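Local coordinates for protein putative oxidoreductase (Pseudomonas putida, PDB 3L6D) that is a putative oxidoreductase that probably binds NADP through a Rossmann-type domain of the 6-phosphogluconate dehydrogenase kind, at residues F71-N76 against D99-A104; A78-L83 against L109-L114. All coordinates share one frame; numbering follows the deposited sequence.

Interaction 1: residues F71-N76 against D99-A104; sequences FVLLDN and DYTTNA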
loop_
_atom_site.group_PDB
_atom_site.type_symbol
_atom_site.label_atom_id
_atom_site.label_comp_id
_atom_site.label_asym_id
_atom_site.label_seq_id
_atom_site.Cartn_x
_atom_site.Cartn_y
_atom_site.Cartn_z
ATOM N N PHE B 71 -17.149 -22.143 13.615
ATOM C CA PHE B 71 -18.457 -21.469 13.425
ATOM C C PHE B 71 -18.314 -20.312 12.435
ATOM O O PHE B 71 -17.439 -19.470 12.585
ATOM C CB PHE B 71 -18.969 -20.812 14.701
ATOM C CG PHE B 71 -19.655 -21.717 15.663
ATOM C CD1 PHE B 71 -19.238 -23.008 15.865
ATOM C CD2 PHE B 71 -20.658 -21.215 16.462
ATOM C CE1 PHE B 71 -19.876 -23.844 16.794
ATOM C CE2 PHE B 71 -21.301 -22.015 17.405
ATOM C CZ PHE B 71 -20.904 -23.349 17.570
ATOM N N VAL B 72 -19.158 -20.278 11.410
ATOM C CA VAL B 72 -19.115 -19.184 10.458
ATOM C C VAL B 72 -20.568 -18.900 10.108
ATOM O O VAL B 72 -21.111 -19.464 9.171
ATOM C CB VAL B 72 -18.304 -19.497 9.155
ATOM C CG1 VAL B 72 -17.820 -18.185 8.547
ATOM C CG2 VAL B 72 -17.133 -20.417 9.379
ATOM N N LEU B 73 -21.188 -18.030 10.881
ATOM C CA LEU B 73 -22.643 -17.876 10.832
ATOM C C LEU B 73 -23.008 -16.479 10.387
ATOM O O LEU B 73 -22.124 -15.634 10.252
ATOM C CB LEU B 73 -23.247 -18.175 12.196
ATOM C CG LEU B 73 -23.105 -19.653 12.601
ATOM C CD1 LEU B 73 -23.270 -19.807 14.098
ATOM C CD2 LEU B 73 -24.063 -20.570 11.852
ATOM N N LEU B 74 -24.304 -16.247 10.140
ATOM C CA LEU B 74 -24.731 -14.950 9.613
ATOM C C LEU B 74 -24.342 -13.841 10.576
ATOM O O LEU B 74 -23.651 -12.896 10.197
ATOM C CB LEU B 74 -26.246 -14.893 9.329
ATOM C CG LEU B 74 -26.692 -13.570 8.642
ATOM C CD1 LEU B 74 -25.943 -13.322 7.314
ATOM C CD2 LEU B 74 -28.207 -13.470 8.431
ATOM N N ASP B 75 -24.792 -13.959 11.823
ATOM C CA ASP B 75 -24.546 -12.889 12.791
ATOM C C ASP B 75 -24.571 -13.422 14.214
ATOM O O ASP B 75 -24.691 -14.641 14.427
ATOM C CB ASP B 75 -25.580 -11.760 12.592
ATOM C CG ASP B 75 -27.012 -12.256 12.695
ATOM O OD1 ASP B 75 -27.242 -13.372 13.235
ATOM O OD2 ASP B 75 -27.920 -11.513 12.247
ATOM N N ASN B 76 -24.511 -12.514 15.187
ATOM C CA ASN B 76 -24.543 -12.918 16.577
ATOM C C ASN B 76 -25.866 -13.601 16.925
ATOM O O ASN B 76 -25.861 -14.600 17.624
ATOM C CB ASN B 76 -24.250 -11.737 17.514
ATOM C CG ASN B 76 -23.524 -12.170 18.779
ATOM O OD1 ASN B 76 -22.399 -12.668 18.704
ATOM N ND2 ASN B 76 -24.164 -11.990 19.947
ATOM N N ASP B 99 -14.558 -19.334 16.320
ATOM C CA ASP B 99 -15.647 -18.481 15.881
ATOM C C ASP B 99 -15.133 -17.412 14.945
ATOM O O ASP B 99 -14.486 -16.449 15.395
ATOM C CB ASP B 99 -16.282 -17.821 17.132
ATOM C CG ASP B 99 -17.554 -17.044 16.836
ATOM O OD1 ASP B 99 -18.045 -17.007 15.679
ATOM O OD2 ASP B 99 -18.081 -16.473 17.802
ATOM N N TYR B 100 -15.405 -17.591 13.642
ATOM C CA TYR B 100 -15.072 -16.577 12.629
ATOM C C TYR B 100 -16.241 -15.615 12.287
ATOM O O TYR B 100 -16.084 -14.800 11.388
ATOM C CB TYR B 100 -14.548 -17.232 11.345
ATOM C CG TYR B 100 -13.224 -17.899 11.515
ATOM C CD1 TYR B 100 -12.045 -17.176 11.452
ATOM C CD2 TYR B 100 -13.139 -19.269 11.751
ATOM C CE1 TYR B 100 -10.801 -17.787 11.610
ATOM C CE2 TYR B 100 -11.905 -19.881 11.937
ATOM C CZ TYR B 100 -10.750 -19.138 11.875
ATOM O OH TYR B 100 -9.531 -19.728 12.042
ATOM N N THR B 101 -17.376 -15.722 12.981
ATOM C CA THR B 101 -18.600 -14.940 12.669
ATOM C C THR B 101 -18.362 -13.502 13.112
ATOM O O THR B 101 -17.930 -13.287 14.234
ATOM C CB THR B 101 -19.824 -15.444 13.441
ATOM O OG1 THR B 101 -20.179 -16.763 13.025
ATOM C CG2 THR B 101 -21.057 -14.517 13.227
ATOM N N THR B 102 -18.636 -12.524 12.244
ATOM C CA THR B 102 -18.540 -11.101 12.648
ATOM C C THR B 102 -19.565 -10.653 13.697
ATOM O O THR B 102 -20.778 -10.857 13.564
ATOM C CB THR B 102 -18.575 -10.166 11.453
ATOM O OG1 THR B 102 -17.682 -10.677 10.465
ATOM C CG2 THR B 102 -18.129 -8.767 11.871
ATOM N N ASN B 103 -19.037 -9.921 14.666
ATOM C CA ASN B 103 -19.479 -9.887 16.035
ATOM C C ASN B 103 -19.303 -8.433 16.487
ATOM O O ASN B 103 -18.450 -7.719 15.938
ATOM C CB ASN B 103 -18.492 -10.828 16.785
ATOM C CG ASN B 103 -18.741 -10.929 18.271
ATOM O OD1 ASN B 103 -17.921 -10.460 19.075
ATOM N ND2 ASN B 103 -19.826 -11.600 18.655
ATOM N N ALA B 104 -20.101 -7.993 17.464
ATOM C CA ALA B 104 -19.826 -6.728 18.180
ATOM C C ALA B 104 -18.922 -7.007 19.396
ATOM O O ALA B 104 -18.967 -8.116 19.968
ATOM C CB ALA B 104 -21.117 -6.031 18.600
HETATM O O HOH W 1 -22.417 -10.829 11.022
HETATM O O HOH W 2 -23.602 -9.960 14.327
#
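Thr102 O is the best-held polar atom, gripped by two waters that both donate to it. One water lies 3.0 Å from Thr102 O and also donates to Leu74 O. The other lies 3.1 Å from Thr102 O and accepts from Asn76 N. The waters thus tie Thr102 to the far end of 71-76, where the backbones at Asp75 and Asn76 stand wider apart.

Asp99 has one hydrogen bond on each carboxylate oxygen. OD2 is bonded to the hydroxyl of Tyr122. CG is anti to the backbone N (chi1 -172°), and OD1 accepts from Thr101 N at 3.1 Å. That N-H meets OD1 from above the carboxylate plane and closes an Asx turn just after strand 96-99.

Phe71 and Asp99 form a parallel beta bridge at the ends of neighbouring strands. Tyr100 N donates to Phe71 O at 3.0 Å, nearly along the C=O axis. Beyond the bridge regular strand pairing stops, and the Thr101 side chain takes over. Its OG1 receives Leu73 N at 2.7 Å, with an N-H...O angle of 158°. CG2, anti to the backbone N, rests against Leu73 O and the carbonyl carbon of Asp75.

Asn103 ND2 reaches Asn76 OD1 at 2.8 Å, and the two amides cross obliquely. The bond is weak, because its N-H...O angle is only 116°. Asp75 is the N-cap of helix 76-84, and its OD1 accepts from Ala78 N.

Val72 packs on Met20 and Met24 of helix 19-30, beside a GxGxxG pattern of the kind that binds the dinucleotide in Rossmann folds, so the loops probably lie near the cofactor site. Backbone polar atoms are met mainly by side chains and water, consistent with a loop pair shaped by hydrogen bonds more than by apolar packing.

Interaction 2: residues A78-L83 against L109-L114; sequences ATHEVL and LALQGL
Leu111 of helix 105-117 reaches across to helix 76-84. From CB the chain runs to CG, which is anti to the carbonyl carbon (chi1 -73°) and lies 4.1 Å from His80 NE2. There it forks. CD1 meets the methyl CG2 of Thr79 at 4.0 Å. CD2 makes most of the contacts. It is 3.5 Å from Thr79 CG2 and also packs on Leu83 CD2. The same methyl sits over one face of the His80 imidazole in a CH-pi contact, 4.0 Å from the ring centroid and displaced toward the NE2 side.

One turn on, Leu114 extends with CG anti to the backbone N (chi1 -162°). Its CD1 comes to His80 ND1 at 4.1 Å, and its CD2 meets Leu83 CG at the same distance. An alanine at His80 would remove the ring and would probably leave the Leu111 and Leu114 methyls less well packed on that side.

No hydrogen bond crosses between the segments. Thr79 turns its methyl to the contact and bonds its OG1 to Asp75 O instead. The two helix segments run nearly parallel, at 11° with axes 11.7 Å apart, so side chains, and not backbones, make the contact. Both helices lie against the Rossmann sheet: Leu83 also touches Phe71 of strand 68-71, and Leu111 touches Tyr122 of strand 121-128.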
loop_
_atom_site.group_PDB
_atom_site.type_symbol
_atom_site.label_atom_id
_atom_site.label_comp_id
_atom_site.label_asym_id
_atom_site.label_seq_id
_atom_site.Cartn_x
_atom_site.Cartn_y
_atom_site.Cartn_z
ATOM N N ALA B 78 -27.586 -15.506 15.060
ATOM C CA ALA B 78 -27.413 -16.880 14.539
ATOM C C ALA B 78 -26.516 -17.761 15.454
ATOM O O ALA B 78 -26.770 -18.964 15.633
ATOM C CB ALA B 78 -26.869 -16.854 13.105
ATOM N N THR B 79 -25.490 -17.147 16.046
ATOM C CA THR B 79 -24.574 -17.871 16.953
ATOM C C THR B 79 -25.348 -18.322 18.186
ATOM O O THR B 79 -25.235 -19.476 18.606
ATOM C CB THR B 79 -23.385 -16.992 17.369
ATOM O OG1 THR B 79 -22.693 -16.538 16.200
ATOM C CG2 THR B 79 -22.391 -17.755 18.273
ATOM N N HIS B 80 -26.165 -17.434 18.761
ATOM C CA HIS B 80 -26.858 -17.785 19.998
ATOM C C HIS B 80 -27.912 -18.836 19.734
ATOM O O HIS B 80 -28.090 -19.740 20.531
ATOM C CB HIS B 80 -27.426 -16.550 20.681
ATOM C CG HIS B 80 -26.411 -15.791 21.475
ATOM N ND1 HIS B 80 -26.158 -16.055 22.807
ATOM C CD2 HIS B 80 -25.578 -14.780 21.124
ATOM C CE1 HIS B 80 -25.227 -15.228 23.247
ATOM N NE2 HIS B 80 -24.848 -14.450 22.242
ATOM N N GLU B 81 -28.591 -18.728 18.594
ATOM C CA GLU B 81 -29.591 -19.721 18.161
ATOM C C GLU B 81 -28.996 -21.154 18.037
ATOM O O GLU B 81 -29.553 -22.144 18.572
ATOM C CB GLU B 81 -30.201 -19.271 16.840
ATOM C CG GLU B 81 -31.151 -20.283 16.213
ATOM C CD GLU B 81 -31.743 -19.804 14.895
ATOM O OE1 GLU B 81 -31.064 -19.053 14.146
ATOM O OE2 GLU B 81 -32.903 -20.196 14.603
ATOM N N VAL B 82 -27.860 -21.248 17.343
ATOM C CA VAL B 82 -27.119 -22.503 17.241
ATOM C C VAL B 82 -26.803 -23.053 18.639
ATOM O O VAL B 82 -27.071 -24.227 18.920
ATOM C CB VAL B 82 -25.819 -22.331 16.377
ATOM C CG1 VAL B 82 -24.834 -23.455 16.634
ATOM C CG2 VAL B 82 -26.159 -22.255 14.895
ATOM N N LEU B 83 -26.280 -22.195 19.516
ATOM C CA LEU B 83 -25.852 -22.593 20.861
ATOM C C LEU B 83 -27.017 -22.964 21.799
ATOM O O LEU B 83 -26.820 -23.664 22.803
ATOM C CB LEU B 83 -25.004 -21.492 21.527
ATOM C CG LEU B 83 -23.486 -21.323 21.296
ATOM C CD1 LEU B 83 -22.716 -22.642 21.091
ATOM C CD2 LEU B 83 -23.280 -20.439 20.143
ATOM N N LEU B 109 -17.338 -11.598 24.489
ATOM C CA LEU B 109 -17.083 -11.981 25.890
ATOM C C LEU B 109 -18.236 -12.791 26.468
ATOM O O LEU B 109 -18.018 -13.715 27.269
ATOM C CB LEU B 109 -16.710 -10.788 26.788
ATOM C CG LEU B 109 -15.302 -10.215 26.552
ATOM C CD1 LEU B 109 -15.112 -8.897 27.303
ATOM C CD2 LEU B 109 -14.156 -11.220 26.890
ATOM N N ALA B 110 -19.462 -12.445 26.056
ATOM C CA ALA B 110 -20.629 -13.219 26.454
ATOM C C ALA B 110 -20.579 -14.642 25.849
ATOM O O ALA B 110 -20.959 -15.612 26.513
ATOM C CB ALA B 110 -21.920 -12.499 26.074
ATOM N N LEU B 111 -20.108 -14.760 24.607
ATOM C CA LEU B 111 -20.010 -16.095 23.938
ATOM C C LEU B 111 -18.937 -16.973 24.524
ATOM O O LEU B 111 -19.147 -18.181 24.738
ATOM C CB LEU B 111 -19.724 -15.961 22.464
ATOM C CG LEU B 111 -20.941 -15.478 21.711
ATOM C CD1 LEU B 111 -20.490 -14.891 20.355
ATOM C CD2 LEU B 111 -21.904 -16.634 21.580
ATOM N N GLN B 112 -17.779 -16.361 24.746
ATOM C CA GLN B 112 -16.722 -16.984 25.500
ATOM C C GLN B 112 -17.284 -17.497 26.828
ATOM O O GLN B 112 -17.159 -18.669 27.138
ATOM C CB GLN B 112 -15.583 -15.980 25.741
ATOM C CG GLN B 112 -14.312 -16.646 26.249
ATOM C CD GLN B 112 -13.184 -15.663 26.425
ATOM O OE1 GLN B 112 -13.207 -14.848 27.331
ATOM N NE2 GLN B 112 -12.193 -15.745 25.569
ATOM N N GLY B 113 -17.964 -16.628 27.591
ATOM C CA GLY B 113 -18.573 -17.043 28.865
ATOM C C GLY B 113 -19.487 -18.244 28.755
ATOM O O GLY B 113 -19.393 -19.184 29.554
ATOM N N LEU B 114 -20.363 -18.216 27.759
ATOM C CA LEU B 114 -21.293 -19.293 27.500
ATOM C C LEU B 114 -20.589 -20.618 27.195
ATOM O O LEU B 114 -20.926 -21.663 27.766
ATOM C CB LEU B 114 -22.186 -18.916 26.317
ATOM C CG LEU B 114 -23.514 -19.661 26.095
ATOM C CD1 LEU B 114 -24.565 -18.783 25.370
ATOM C CD2 LEU B 114 -23.331 -20.953 25.363
#

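How the interactions relate
Interaction 1 joins the two loops that follow strands 68-71 and 96-99. Interaction 2 joins the helices that those loops lead into. The segments therefore alternate along the chain, and the contacts are consecutive parts of the same two strand-loop-helix units. The centres of interaction 1 and interaction 2 are about 10 Å apart, and the two touch directly. Leu111 CD1 lies 3.4 Å from Asn76 OD1 and 3.8 Å from Asn103 ND2, so it touches both amides. Phe71 CE2 packs on Leu83 CD2 at 3.7 Å, and Leu73 CD1 lies 3.7 Å from Thr79 CA. Interaction 1 reaches the probable dinucleotide site through Val72. Interaction 2 is helix-to-helix packing, and its Leu83 also touches the sheet.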